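Local atomic coordinates of arginine 3rd transport system periplasmic binding protein (Legionella pneumophila subsp. pneumophila str. Philadelphia 1, PDB entry 3KZG), a protein that probably binds arginine, or a related amino acid, in the periplasm and delivers it to an ABC-type transport system. Residues V67-I73 against G190-M196; I72-R77 against G118-R123. All coordinates share one frame; numbering follows the deposited sequence.

Overall arrangement
In this two-lobed periplasmic binding protein, the segments of the two contacts overlap at Ile72 and Ile73, in the loop between strands 66-67 and 82-83; Ile72 touches both partners. Contact 1 is buried: it joins this loop to the chain returning from the lobe of the five-stranded sheet, chiefly through backbone hydrogen bonds and apolar packing. Contact 2 takes the later part of the loop across to residues 118-123, at the start of helix 121-127 in the other lobe. It is smaller and partly exposed, with a salt bridge and an arginine-to-carbonyl bond beside a small apolar patch. Their centres lie about 10 Å apart, and the two meet where Tyr193 approaches Tyr121.

Contact 1 (V67-I73 against G190-M196); sequences VIASMII and GEGYSIM
Val67 and Met196 form an antiparallel hydrogen-bonded pair, Met196 N to Val67 O at 2.9 Å, within the lobe of a two-lobed periplasmic binding protein where the chain returns from the other lobe. A second bonded run, displaced by two residues, follows: Ser194 N reaches Met71 O, Ile73 N meets Gly192 O at an N-H...O angle of 170°, and Glu191 N meets Ile73 O. Between the two runs one water accepts from Ala69 N and Met71 N and donates to Ser194 O at 2.9 Å, satisfying three backbone groups where the two segments part. The selenomethionine side chains of Met71 and Met196 cross at a slant, Met71 CG lying 3.7 Å from Met196 SE, and Phe56 and Phe83 pack against both. Ile73 sets CG1 and CD1 against Ser194 CB, whose hydroxyl is turned to Ser84 O. Ile72, with CG2 anti to its backbone N and CG1 beside it (chi1 -56°), lays CG1 alongside Tyr193, 3.4 Å from Tyr193 CE1; Phe16 meets this ring edge-to-face. Ser70 CB makes a CH-pi contact over one face of the Tyr193 ring, 4.2 Å from its centroid. Packing is also tight at Gly190, where Ile72 CG2 lies 3.4 Å from Gly190 CA.

Contact 2 (I72-R77 against G118-R123); sequences IITDER and GTPYAR
A bend at chi2 (-58°) followed by an extended outer half swings the Arg77 guanidinium to Gly118, while Arg123 runs straight from the helix and folds over at chi3 (-63°) to bring its NE and NH2 to Glu76. The Arg77 bond is made by NH2 to Gly118 O at 2.9 Å, with the oxygen at the edge of the guanidinium and a little out of its plane. The donor lies well off the line of the C=O bond. Phe56 makes a cation-pi contact with the same arginine, so the group is held both by an aromatic ring and by the carbonyl. The Glu76-Arg123 salt bridge is two-pronged, Arg123 NE to Glu76 OE1 at 3.1 Å and Arg123 NH2 to Glu76 OE2 at 3.0 Å, yet the two flat groups are far from coplanar, their planes standing 77° apart. NE approaches OE1 from above the carboxylate plane. Both side chains are exposed and also touch a neighbouring molecule in the crystal, which may influence this arrangement. Together these bonds bridge the two lobes of the periplasmic binding protein fold, with Pro120 at the N-cap position of helix 121-127. An ST motif shapes the other side: Thr74 OG1 accepts from Arg77 N at 3.2 Å, bracing the turn that carries Glu76 and Arg77. Deeper in, Ile72 CD1 lies against the phenol end of Tyr121, 3.4 Å from Tyr121 OH, the two side chains meeting at about a right angle. That hydroxyl is hydrogen-bonded to Asp158 OD1, which helps to place the ring. Pro120 completes the apolar patch, its CG lying 4.2 Å from Ile72 CD1 and 4.3 Å from Thr74 CG2.

Contact 1 (V67-I73 against G190-M196)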
loop_
_atom_site.group_PDB
_atom_site.type_symbol
_atom_site.label_atom_id
_atom_site.label_comp_id
_atom_site.label_asym_id
_atom_site.label_seq_id
_atom_site.Cartn_x
_atom_site.Cartn_y
_atom_site.Cartn_z
ATOM N N VAL A 67 -2.792 -31.137 11.521
ATOM C CA VAL A 67 -4.149 -31.123 10.999
ATOM C C VAL A 67 -4.557 -29.691 10.672
ATOM O O VAL A 67 -4.308 -28.768 11.449
ATOM C CB VAL A 67 -5.166 -31.700 12.007
ATOM C CG1 VAL A 67 -6.581 -31.339 11.583
ATOM C CG2 VAL A 67 -5.019 -33.213 12.079
ATOM N N ILE A 68 -5.158 -29.523 9.499
ATOM C CA ILE A 68 -5.656 -28.234 9.043
ATOM C C ILE A 68 -6.957 -28.515 8.300
ATOM O O ILE A 68 -6.965 -29.121 7.230
ATOM C CB ILE A 68 -4.649 -27.511 8.113
ATOM C CG1 ILE A 68 -5.208 -26.139 7.721
ATOM C CG2 ILE A 68 -4.334 -28.363 6.883
ATOM C CD1 ILE A 68 -4.230 -25.264 6.964
ATOM N N ALA A 69 -8.060 -28.099 8.905
ATOM C CA ALA A 69 -9.379 -28.297 8.336
ATOM C C ALA A 69 -10.305 -27.332 9.046
ATOM O O ALA A 69 -11.093 -27.737 9.904
ATOM C CB ALA A 69 -9.829 -29.728 8.568
ATOM N N SER A 70 -10.196 -26.054 8.689
ATOM C CA SER A 70 -10.996 -25.004 9.307
ATOM C C SER A 70 -11.217 -25.352 10.778
ATOM O O SER A 70 -12.336 -25.323 11.275
ATOM C CB SER A 70 -12.342 -24.839 8.572
ATOM O OG SER A 70 -13.153 -25.998 8.651
HETATM N N MSE A 71 -10.129 -25.681 11.471
HETATM C CA MSE A 71 -10.202 -26.047 12.880
HETATM C C MSE A 71 -10.241 -24.848 13.811
HETATM O O MSE A 71 -9.254 -24.128 13.951
HETATM C CB MSE A 71 -9.009 -26.916 13.258
HETATM C CG MSE A 71 -9.202 -27.607 14.596
HETATM SE SE MSE A 71 -10.748 -28.780 14.504
HETATM C CE MSE A 71 -9.993 -30.067 13.268
ATOM N N ILE A 72 -11.374 -24.654 14.472
ATOM C CA ILE A 72 -11.536 -23.528 15.378
ATOM C C ILE A 72 -10.900 -23.729 16.748
ATOM O O ILE A 72 -11.176 -24.712 17.442
ATOM C CB ILE A 72 -13.023 -23.194 15.588
ATOM C CG1 ILE A 72 -13.693 -22.936 14.235
ATOM C CG2 ILE A 72 -13.154 -21.963 16.494
ATOM C CD1 ILE A 72 -15.183 -22.740 14.318
ATOM N N ILE A 73 -10.054 -22.779 17.133
ATOM C CA ILE A 73 -9.402 -22.824 18.432
ATOM C C ILE A 73 -10.455 -22.616 19.509
ATOM O O ILE A 73 -11.107 -21.569 19.555
ATOM C CB ILE A 73 -8.361 -21.694 18.597
ATOM C CG1 ILE A 73 -7.275 -21.808 17.536
ATOM C CG2 ILE A 73 -7.741 -21.756 19.994
ATOM C CD1 ILE A 73 -6.222 -20.737 17.664
ATOM N N GLY A 190 -15.286 -19.100 18.625
ATOM C CA GLY A 190 -13.930 -19.581 18.804
ATOM C C GLY A 190 -12.906 -18.475 18.633
ATOM O O GLY A 190 -13.255 -17.300 18.537
ATOM N N GLU A 191 -11.636 -18.853 18.575
ATOM C CA GLU A 191 -10.567 -17.873 18.447
ATOM C C GLU A 191 -9.796 -17.955 17.132
ATOM O O GLU A 191 -8.602 -17.651 17.088
ATOM C CB GLU A 191 -9.607 -18.015 19.634
ATOM C CG GLU A 191 -10.311 -17.959 20.981
ATOM C CD GLU A 191 -9.354 -18.017 22.162
ATOM O OE1 GLU A 191 -8.445 -17.165 22.238
ATOM O OE2 GLU A 191 -9.518 -18.913 23.018
ATOM N N GLY A 192 -10.482 -18.365 16.066
ATOM C CA GLY A 192 -9.844 -18.444 14.763
ATOM C C GLY A 192 -9.514 -19.838 14.268
ATOM O O GLY A 192 -9.407 -20.766 15.060
ATOM N N TYR A 193 -9.365 -19.982 12.951
ATOM C CA TYR A 193 -9.017 -21.265 12.353
ATOM C C TYR A 193 -7.513 -21.394 12.494
ATOM O O TYR A 193 -6.769 -20.444 12.241
ATOM C CB TYR A 193 -9.418 -21.325 10.870
ATOM C CG TYR A 193 -10.911 -21.206 10.618
ATOM C CD1 TYR A 193 -11.815 -22.053 11.257
ATOM C CD2 TYR A 193 -11.419 -20.238 9.743
ATOM C CE1 TYR A 193 -13.189 -21.937 11.040
ATOM C CE2 TYR A 193 -12.792 -20.117 9.516
ATOM C CZ TYR A 193 -13.670 -20.970 10.172
ATOM O OH TYR A 193 -15.026 -20.850 9.968
ATOM N N SER A 194 -7.061 -22.575 12.896
ATOM C CA SER A 194 -5.640 -22.785 13.113
ATOM C C SER A 194 -5.161 -24.199 12.808
ATOM O O SER A 194 -5.961 -25.118 12.630
ATOM C CB SER A 194 -5.306 -22.431 14.566
ATOM O OG SER A 194 -4.097 -23.035 14.981
ATOM N N ILE A 195 -3.846 -24.355 12.740
ATOM C CA ILE A 195 -3.225 -25.648 12.486
ATOM C C ILE A 195 -3.096 -26.322 13.855
ATOM O O ILE A 195 -2.530 -25.751 14.787
ATOM C CB ILE A 195 -1.853 -25.448 11.815
ATOM C CG1 ILE A 195 -2.063 -24.781 10.447
ATOM C CG2 ILE A 195 -1.134 -26.780 11.641
ATOM C CD1 ILE A 195 -0.788 -24.460 9.719
HETATM N N MSE A 196 -3.639 -27.532 13.970
HETATM C CA MSE A 196 -3.647 -28.273 15.226
HETATM C C MSE A 196 -2.582 -29.361 15.311
HETATM O O MSE A 196 -2.201 -29.963 14.310
HETATM C CB MSE A 196 -5.035 -28.876 15.416
HETATM C CG MSE A 196 -5.375 -29.346 16.810
HETATM SE SE MSE A 196 -7.236 -29.866 16.840
HETATM C CE MSE A 196 -7.083 -31.481 15.739
HETATM O O HOH W 1 -7.707 -25.591 10.353
#

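Contact 2 (I72-R77 against G118-R123)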
loop_
_atom_site.group_PDB
_atom_site.type_symbol
_atom_site.label_atom_id
_atom_site.label_comp_id
_atom_site.label_asym_id
_atom_site.label_seq_id
_atom_site.Cartn_x
_atom_site.Cartn_y
_atom_site.Cartn_z
ATOM N N ILE A 72 -11.374 -24.654 14.472
ATOM C CA ILE A 72 -11.536 -23.528 15.378
ATOM C C ILE A 72 -10.900 -23.729 16.748
ATOM O O ILE A 72 -11.176 -24.712 17.442
ATOM C CB ILE A 72 -13.023 -23.194 15.588
ATOM C CG1 ILE A 72 -13.693 -22.936 14.235
ATOM C CG2 ILE A 72 -13.154 -21.963 16.494
ATOM C CD1 ILE A 72 -15.183 -22.740 14.318
ATOM N N ILE A 73 -10.054 -22.779 17.133
ATOM C CA ILE A 73 -9.402 -22.824 18.432
ATOM C C ILE A 73 -10.455 -22.616 19.509
ATOM O O ILE A 73 -11.107 -21.569 19.555
ATOM C CB ILE A 73 -8.361 -21.694 18.597
ATOM C CG1 ILE A 73 -7.275 -21.808 17.536
ATOM C CG2 ILE A 73 -7.741 -21.756 19.994
ATOM C CD1 ILE A 73 -6.222 -20.737 17.664
ATOM N N THR A 74 -10.622 -23.613 20.372
ATOM C CA THR A 74 -11.583 -23.523 21.468
ATOM C C THR A 74 -10.910 -24.057 22.721
ATOM O O THR A 74 -9.973 -24.849 22.636
ATOM C CB THR A 74 -12.849 -24.378 21.218
ATOM O OG1 THR A 74 -12.499 -25.767 21.249
ATOM C CG2 THR A 74 -13.470 -24.045 19.870
ATOM N N ASP A 75 -11.389 -23.635 23.882
ATOM C CA ASP A 75 -10.810 -24.108 25.131
ATOM C C ASP A 75 -10.941 -25.623 25.280
ATOM O O ASP A 75 -10.025 -26.284 25.763
ATOM C CB ASP A 75 -11.464 -23.400 26.320
ATOM C CG ASP A 75 -10.994 -21.967 26.468
ATOM O OD1 ASP A 75 -9.763 -21.746 26.449
ATOM O OD2 ASP A 75 -11.846 -21.067 26.610
ATOM N N GLU A 76 -12.071 -26.174 24.853
ATOM C CA GLU A 76 -12.292 -27.610 24.951
ATOM C C GLU A 76 -11.231 -28.406 24.197
ATOM O O GLU A 76 -10.738 -29.419 24.691
ATOM C CB GLU A 76 -13.677 -27.973 24.423
ATOM C CG GLU A 76 -14.812 -27.466 25.296
ATOM C CD GLU A 76 -16.178 -27.916 24.808
ATOM O OE1 GLU A 76 -16.549 -27.562 23.667
ATOM O OE2 GLU A 76 -16.876 -28.623 25.567
ATOM N N ARG A 77 -10.877 -27.945 23.005
ATOM C CA ARG A 77 -9.874 -28.630 22.202
ATOM C C ARG A 77 -8.451 -28.406 22.716
ATOM O O ARG A 77 -7.589 -29.274 22.570
ATOM C CB ARG A 77 -9.978 -28.183 20.741
ATOM C CG ARG A 77 -11.294 -28.563 20.068
ATOM C CD ARG A 77 -11.507 -30.070 20.102
ATOM N NE ARG A 77 -12.689 -30.492 19.360
ATOM C CZ ARG A 77 -13.031 -31.761 19.168
ATOM N NH1 ARG A 77 -12.282 -32.733 19.668
ATOM N NH2 ARG A 77 -14.111 -32.062 18.461
ATOM N N GLY A 118 -18.380 -32.843 15.416
ATOM C CA GLY A 118 -16.987 -32.559 15.723
ATOM C C GLY A 118 -16.697 -31.074 15.887
ATOM O O GLY A 118 -15.668 -30.700 16.447
ATOM N N THR A 119 -17.597 -30.224 15.393
ATOM C CA THR A 119 -17.419 -28.778 15.509
ATOM C C THR A 119 -18.090 -28.278 16.781
ATOM O O THR A 119 -18.842 -29.006 17.425
ATOM C CB THR A 119 -18.060 -28.007 14.324
ATOM O OG1 THR A 119 -19.485 -28.164 14.363
ATOM C CG2 THR A 119 -17.524 -28.505 13.000
ATOM N N PRO A 120 -17.819 -27.022 17.162
ATOM C CA PRO A 120 -18.426 -26.459 18.369
ATOM C C PRO A 120 -19.784 -25.837 18.049
ATOM O O PRO A 120 -20.374 -25.151 18.884
ATOM C CB PRO A 120 -17.403 -25.422 18.803
ATOM C CG PRO A 120 -16.940 -24.877 17.487
ATOM C CD PRO A 120 -16.765 -26.132 16.641
ATOM N N TYR A 121 -20.285 -26.099 16.844
ATOM C CA TYR A 121 -21.555 -25.527 16.412
ATOM C C TYR A 121 -22.804 -26.016 17.147
ATOM O O TYR A 121 -23.750 -25.248 17.351
ATOM C CB TYR A 121 -21.705 -25.690 14.897
ATOM C CG TYR A 121 -20.632 -24.940 14.125
ATOM C CD1 TYR A 121 -20.168 -23.696 14.574
ATOM C CD2 TYR A 121 -20.097 -25.452 12.943
ATOM C CE1 TYR A 121 -19.204 -22.986 13.867
ATOM C CE2 TYR A 121 -19.129 -24.744 12.225
ATOM C CZ TYR A 121 -18.690 -23.511 12.696
ATOM O OH TYR A 121 -17.737 -22.805 12.008
ATOM N N ALA A 122 -22.816 -27.280 17.552
ATOM C CA ALA A 122 -23.958 -27.799 18.290
ATOM C C ALA A 122 -24.059 -26.986 19.575
ATOM O O ALA A 122 -25.143 -26.557 19.984
ATOM C CB ALA A 122 -23.747 -29.272 18.625
ATOM N N ARG A 123 -22.912 -26.780 20.212
ATOM C CA ARG A 123 -22.856 -26.022 21.452
ATOM C C ARG A 123 -23.303 -24.578 21.241
ATOM O O ARG A 123 -23.986 -24.003 22.088
ATOM C CB ARG A 123 -21.433 -26.058 22.017
ATOM C CG ARG A 123 -21.279 -25.360 23.356
ATOM C CD ARG A 123 -19.873 -25.544 23.909
ATOM N NE ARG A 123 -19.570 -26.947 24.180
ATOM C CZ ARG A 123 -20.193 -27.689 25.093
ATOM N NH1 ARG A 123 -21.163 -27.167 25.836
ATOM N NH2 ARG A 123 -19.843 -28.957 25.267
#